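Local structure of beta-lactamase (6PQ9) at residues Thr216-Lys221 against His235-Ser240; Gln67-Phe72 against Asn252-Ile257. The protein probably hydrolyses beta-lactams to substituted beta-amino acids, as a class A beta-lactamase associated with antibiotic resistance. The protein carries 1 engineered substitution. All coordinates share one frame; numbering follows the deposited sequence.

Interaction 1 of 2, residues Thr216-Lys221 against His235-Ser240; sequences TTTGPK and HKTGSS. With SO4 (sulfate ion), chain L; ACT (acetate ion), chain G.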
loop_
_atom_site.group_PDB
_atom_site.type_symbol
_atom_site.label_atom_id
_atom_site.label_comp_id
_atom_site.label_asym_id
_atom_site.label_seq_id
_atom_site.Cartn_x
_atom_site.Cartn_y
_atom_site.Cartn_z
ATOM N N THR A 216 2.180 -3.281 -11.707
ATOM C CA THR A 216 1.343 -2.098 -11.616
ATOM C C THR A 216 2.024 -0.961 -12.364
ATOM O O THR A 216 3.250 -0.919 -12.510
ATOM C CB THR A 216 1.065 -1.702 -10.157
ATOM O OG1 THR A 216 0.331 -0.466 -10.116
ATOM C CG2 THR A 216 2.358 -1.530 -9.384
ATOM N N THR A 217 1.216 -0.054 -12.867
ATOM C CA THR A 217 1.757 1.076 -13.585
ATOM C C THR A 217 1.697 2.348 -12.738
ATOM O O THR A 217 2.172 3.402 -13.173
ATOM C CB THR A 217 1.010 1.201 -14.928
ATOM O OG1 THR A 217 1.859 1.836 -15.876
ATOM C CG2 THR A 217 -0.300 1.978 -14.817
ATOM N N THR A 218 1.190 2.247 -11.508
ATOM C CA THR A 218 1.011 3.378 -10.610
ATOM C C THR A 218 2.339 3.807 -9.977
ATOM O O THR A 218 3.334 3.078 -9.989
ATOM C CB THR A 218 0.002 3.046 -9.497
ATOM O OG1 THR A 218 0.556 2.059 -8.619
ATOM C CG2 THR A 218 -1.326 2.529 -10.058
ATOM N N GLY A 219 2.334 5.025 -9.429
ATOM C CA GLY A 219 3.459 5.615 -8.742
ATOM C C GLY A 219 4.830 5.461 -9.379
ATOM O O GLY A 219 5.785 5.073 -8.700
ATOM N N PRO A 220 4.976 5.774 -10.679
ATOM C CA PRO A 220 6.309 5.648 -11.301
ATOM C C PRO A 220 7.310 6.641 -10.749
ATOM O O PRO A 220 8.522 6.392 -10.825
ATOM C CB PRO A 220 6.039 5.894 -12.797
ATOM C CG PRO A 220 4.749 6.689 -12.840
ATOM C CD PRO A 220 3.954 6.248 -11.643
ATOM N N LYS A 221 6.842 7.739 -10.165
ATOM C CA LYS A 221 7.707 8.772 -9.625
ATOM C C LYS A 221 7.894 8.659 -8.112
ATOM O O LYS A 221 8.482 9.558 -7.498
ATOM C CB LYS A 221 7.148 10.147 -9.990
ATOM C CG LYS A 221 7.283 10.547 -11.479
ATOM C CD LYS A 221 6.729 11.969 -11.723
ATOM C CE LYS A 221 6.184 12.576 -10.400
ATOM N NZ LYS A 221 5.800 14.036 -10.328
ATOM N N HIS A 235 4.953 -3.004 -5.295
ATOM C CA HIS A 235 4.484 -1.940 -4.406
ATOM C C HIS A 235 2.980 -1.725 -4.506
ATOM O O HIS A 235 2.287 -2.302 -5.347
ATOM C CB HIS A 235 5.213 -0.613 -4.672
ATOM C CG HIS A 235 5.022 -0.081 -6.058
ATOM N ND1 HIS A 235 4.435 1.139 -6.308
ATOM C CD2 HIS A 235 5.339 -0.601 -7.268
ATOM C CE1 HIS A 235 4.405 1.351 -7.610
ATOM N NE2 HIS A 235 4.949 0.311 -8.216
ATOM N N LYS A 236 2.491 -0.884 -3.594
ATOM C CA LYS A 236 1.129 -0.376 -3.582
ATOM C C LYS A 236 1.176 1.092 -3.180
ATOM O O LYS A 236 1.805 1.443 -2.176
ATOM C CB LYS A 236 0.244 -1.158 -2.610
ATOM C CG LYS A 236 -1.202 -0.695 -2.618
ATOM C CD LYS A 236 -1.911 -1.120 -3.914
ATOM C CE LYS A 236 -3.150 -0.259 -4.181
ATOM N NZ LYS A 236 -2.807 1.128 -4.625
ATOM N N THR A 237 0.525 1.945 -3.962
ATOM C CA THR A 237 0.477 3.377 -3.690
ATOM C C THR A 237 -0.774 3.750 -2.889
ATOM O O THR A 237 -1.757 3.004 -2.820
ATOM C CB THR A 237 0.473 4.184 -4.991
ATOM O OG1 THR A 237 -0.720 3.873 -5.720
ATOM C CG2 THR A 237 1.686 3.871 -5.859
ATOM N N GLY A 238 -0.732 4.938 -2.310
ATOM C CA GLY A 238 -1.923 5.570 -1.777
ATOM C C GLY A 238 -1.837 7.065 -1.995
ATOM O O GLY A 238 -0.752 7.657 -1.963
ATOM N N SER A 239 -2.999 7.678 -2.225
ATOM C CA SER A 239 -3.063 9.112 -2.503
ATOM C C SER A 239 -4.362 9.665 -1.947
ATOM O O SER A 239 -5.313 8.922 -1.700
ATOM C CB SER A 239 -2.965 9.420 -4.006
ATOM O OG SER A 239 -1.978 8.622 -4.638
ATOM N N SER A 240 -4.399 10.985 -1.758
ATOM C CA SER A 240 -5.572 11.651 -1.213
ATOM C C SER A 240 -5.849 12.921 -2.005
ATOM O O SER A 240 -5.087 13.303 -2.898
ATOM C CB SER A 240 -5.372 11.967 0.267
ATOM O OG SER A 240 -4.699 13.196 0.416
HETATM S S SO4 L . -5.558 5.408 -3.902
HETATM O O1 SO4 L . -4.516 4.631 -4.570
HETATM O O2 SO4 L . -6.713 4.541 -3.682
HETATM O O3 SO4 L . -5.095 5.912 -2.604
HETATM O O4 SO4 L . -5.895 6.530 -4.759
HETATM C C ACT G . -0.471 6.921 -9.603
HETATM O O ACT G . -0.919 6.549 -10.735
HETATM O OXT ACT G . 0.612 7.515 -9.350
HETATM C CH3 ACT G . -1.398 6.602 -8.361
HETATM O O HOH W 1 4.971 0.644 -11.023
HETATM O O HOH W 2 -0.589 0.609 -6.668
#

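Interaction 2 of 2, residues Gln67-Phe72 against Asn252-Ile257; sequences QGTYKF and NDIGII. Engineered in segment 67-72: G68 (natural residue Ser). With SO4 (sulfate ion), chain L.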
loop_
_atom_site.group_PDB
_atom_site.type_symbol
_atom_site.label_atom_id
_atom_site.label_comp_id
_atom_site.label_asym_id
_atom_site.label_seq_id
_atom_site.Cartn_x
_atom_site.Cartn_y
_atom_site.Cartn_z
ATOM N N GLN A 67 -4.637 5.622 3.008
ATOM C CA GLN A 67 -5.380 5.617 1.746
ATOM C C GLN A 67 -5.290 4.262 1.035
ATOM O O GLN A 67 -5.506 3.220 1.665
ATOM C CB GLN A 67 -4.905 6.762 0.851
ATOM C CG GLN A 67 -5.495 8.116 1.274
ATOM C CD GLN A 67 -6.992 8.192 0.996
ATOM O OE1 GLN A 67 -7.537 7.409 0.206
ATOM N NE2 GLN A 67 -7.666 9.128 1.651
ATOM N N GLY A 68 -4.963 4.253 -0.262
ATOM C CA GLY A 68 -5.008 3.028 -1.050
ATOM C C GLY A 68 -3.985 1.967 -0.675
ATOM O O GLY A 68 -4.053 0.852 -1.212
ATOM N N THR A 69 -3.036 2.270 0.216
ATOM C CA THR A 69 -2.087 1.223 0.581
ATOM C C THR A 69 -2.766 0.093 1.335
ATOM O O THR A 69 -2.259 -1.034 1.322
ATOM C CB THR A 69 -0.922 1.771 1.419
ATOM O OG1 THR A 69 -1.427 2.395 2.604
ATOM C CG2 THR A 69 -0.069 2.757 0.605
ATOM N N TYR A 70 -3.913 0.352 1.963
ATOM C CA TYR A 70 -4.561 -0.731 2.678
ATOM C C TYR A 70 -5.242 -1.730 1.739
ATOM O O TYR A 70 -5.727 -2.765 2.214
ATOM C CB TYR A 70 -5.513 -0.146 3.741
ATOM C CG TYR A 70 -6.920 0.284 3.337
ATOM C CD1 TYR A 70 -7.237 0.678 2.031
ATOM C CD2 TYR A 70 -7.931 0.316 4.296
ATOM C CE1 TYR A 70 -8.537 1.071 1.702
ATOM C CE2 TYR A 70 -9.210 0.701 3.988
ATOM C CZ TYR A 70 -9.520 1.080 2.694
ATOM O OH TYR A 70 -10.823 1.458 2.420
ATOM N N LYS A 71 -5.238 -1.479 0.419
ATOM C CA LYS A 71 -5.685 -2.505 -0.521
ATOM C C LYS A 71 -4.742 -3.708 -0.524
ATOM O O LYS A 71 -5.163 -4.828 -0.834
ATOM C CB LYS A 71 -5.821 -1.915 -1.928
ATOM C CG LYS A 71 -7.102 -1.105 -2.127
ATOM C CD LYS A 71 -6.860 0.199 -2.898
ATOM C CE LYS A 71 -8.125 1.105 -2.880
ATOM N NZ LYS A 71 -8.053 2.273 -3.824
ATOM N N PHE A 72 -3.470 -3.496 -0.181
ATOM C CA PHE A 72 -2.554 -4.610 0.047
ATOM C C PHE A 72 -3.037 -5.475 1.205
ATOM O O PHE A 72 -3.148 -6.701 1.078
ATOM C CB PHE A 72 -1.146 -4.065 0.324
ATOM C CG PHE A 72 -0.170 -5.096 0.818
ATOM C CD1 PHE A 72 0.294 -6.098 -0.029
ATOM C CD2 PHE A 72 0.295 -5.060 2.133
ATOM C CE1 PHE A 72 1.209 -7.057 0.433
ATOM C CE2 PHE A 72 1.213 -6.010 2.594
ATOM C CZ PHE A 72 1.669 -7.004 1.748
ATOM N N ASN A 252 1.537 8.207 -0.461
ATOM C CA ASN A 252 2.247 7.054 0.079
ATOM C C ASN A 252 2.704 6.115 -1.029
ATOM O O ASN A 252 2.171 6.114 -2.141
ATOM C CB ASN A 252 1.377 6.260 1.075
ATOM C CG ASN A 252 0.588 7.165 2.037
ATOM O OD1 ASN A 252 1.095 8.170 2.533
ATOM N ND2 ASN A 252 -0.644 6.782 2.317
ATOM N N ASP A 253 3.696 5.297 -0.692
ATOM C CA ASP A 253 4.128 4.176 -1.522
ATOM C C ASP A 253 4.841 3.187 -0.610
ATOM O O ASP A 253 5.705 3.591 0.173
ATOM C CB ASP A 253 5.051 4.652 -2.651
ATOM C CG ASP A 253 5.126 3.673 -3.824
ATOM O OD1 ASP A 253 4.362 2.673 -3.846
ATOM O OD2 ASP A 253 5.972 3.913 -4.729
ATOM N N ILE A 254 4.468 1.907 -0.691
ATOM C CA ILE A 254 5.024 0.846 0.148
ATOM C C ILE A 254 5.351 -0.356 -0.733
ATOM O O ILE A 254 4.652 -0.627 -1.711
ATOM C CB ILE A 254 4.047 0.432 1.275
ATOM C CG1 ILE A 254 2.878 -0.369 0.704
ATOM C CG2 ILE A 254 3.487 1.652 1.987
ATOM C CD1 ILE A 254 2.043 -1.053 1.733
ATOM N N GLY A 255 6.407 -1.087 -0.399
ATOM C CA GLY A 255 6.670 -2.292 -1.162
ATOM C C GLY A 255 8.007 -2.935 -0.844
ATOM O O GLY A 255 8.658 -2.622 0.159
ATOM N N ILE A 256 8.392 -3.854 -1.736
ATOM C CA ILE A 256 9.627 -4.632 -1.654
ATOM C C ILE A 256 10.454 -4.344 -2.895
ATOM O O ILE A 256 9.965 -4.510 -4.020
ATOM C CB ILE A 256 9.349 -6.141 -1.566
ATOM C CG1 ILE A 256 8.382 -6.444 -0.414
ATOM C CG2 ILE A 256 10.660 -6.914 -1.483
ATOM C CD1 ILE A 256 6.956 -6.646 -0.892
ATOM N N ILE A 257 11.716 -3.956 -2.688
ATOM C CA ILE A 257 12.639 -3.586 -3.754
ATOM C C ILE A 257 13.750 -4.626 -3.826
ATOM O O ILE A 257 14.175 -5.164 -2.797
ATOM C CB ILE A 257 13.193 -2.169 -3.505
ATOM C CG1 ILE A 257 12.018 -1.215 -3.294
ATOM C CG2 ILE A 257 14.128 -1.714 -4.641
ATOM C CD1 ILE A 257 12.322 0.184 -3.665
HETATM S S SO4 L . -5.558 5.408 -3.902
HETATM O O1 SO4 L . -4.516 4.631 -4.570
HETATM O O2 SO4 L . -6.713 4.541 -3.682
HETATM O O3 SO4 L . -5.095 5.912 -2.604
HETATM O O4 SO4 L . -5.895 6.530 -4.759
#

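Interaction 1 of 2, residues Thr216-Lys221 against His235-Ser240
With CG set between the backbone N and the carbonyl carbon (chi1 61°), H235 swings its imidazole from the strand to the loop at T216 and T218. T216 holds OG1 anti to its own N (chi1 175°), which leaves CG2 to meet the ring obliquely, 3.4 Å from H235 NE2. The edge of the ring takes the polar contact: T218 O lies near its plane, 3.1 Å from H235 CE1. Water 1, also in that plane, stands 2.8 Å from H235 NE2 and reaches both T216 O and T218 O. As D253 holds ND1, both ring nitrogens have partners and the rotation of the imidazole is fixed. The loop is braced by an ST turn, T218 N donating to T216 OG1 at 169°, while S130 O is a further partner of that hydroxyl. Farther along, T237 CG2 packs 3.5 Å from T218 OG1. Water 2, 2.7 Å from T218 OG1, accepts from K236 NZ and T237 N, so the bridge ends on the KTG motif of class A enzymes, K236-T237-G238. The loop follows helix 203-214 and flanks the outermost strand 233-239, which pairs with strand 248-258.

Interaction 2 of 2, residues Gln67-Phe72 against Asn252-Ile257
A buried, largely apolar contact joins T69, in the 3-10 turn leading into helix 70-85, and F72 of that helix to N252 and I254 of strand 248-258, close to the centre of the chain. T69 is the wedge. With OG1 between the backbone N and the carbonyl carbon (chi1 58°), its CG2 lies anti to the carbonyl carbon and rests 3.8 Å from N252 CB and 4.0 Å from I254 CG2. The same torsion leaves OG1 to bond M66 O. N252 crosses T69 at about a right angle and gives its ND2 to P65 O, so both residues bond main-chain carbonyls just ahead of 67-72. One turn on, F72 CD2 lies 4.4 Å from I254 CD1, and the F72 ring also packs edge-to-face on F195. On the same segment, G68, engineered from the natural serine, gives its N to sulfate O3 at 2.9 Å, and K71 NZ meets sulfate O2 at 2.6 Å. S239 N grips that same O3, and the two backbone donors match the oxyanion hole of class A enzymes. In sequence, the natural Ser at 68, T69, Y70 and K71 form the SxxK motif of serine beta-lactamases, here backed by the sheet.

From the N terminus the chain first enters 67-72, then runs through most of the helical part of the fold and along strand 233-239 before it reaches 252-257, so interaction 2 closes a loop of some 180 residues. Interaction 1 is nested inside that loop and closes a far shorter one, from the end of helix 203-214 to strand 233-239. The two meet where strands 233-239 and 248-258 pair, G238 O lying 2.8 Å from N252 N and K236 N 2.9 Å from I254 O. Interaction 1 thus ties a loop to the sheet's edge, interaction 2 the segment leading into helix 70-85 to the next strand, and one sulfate touches both.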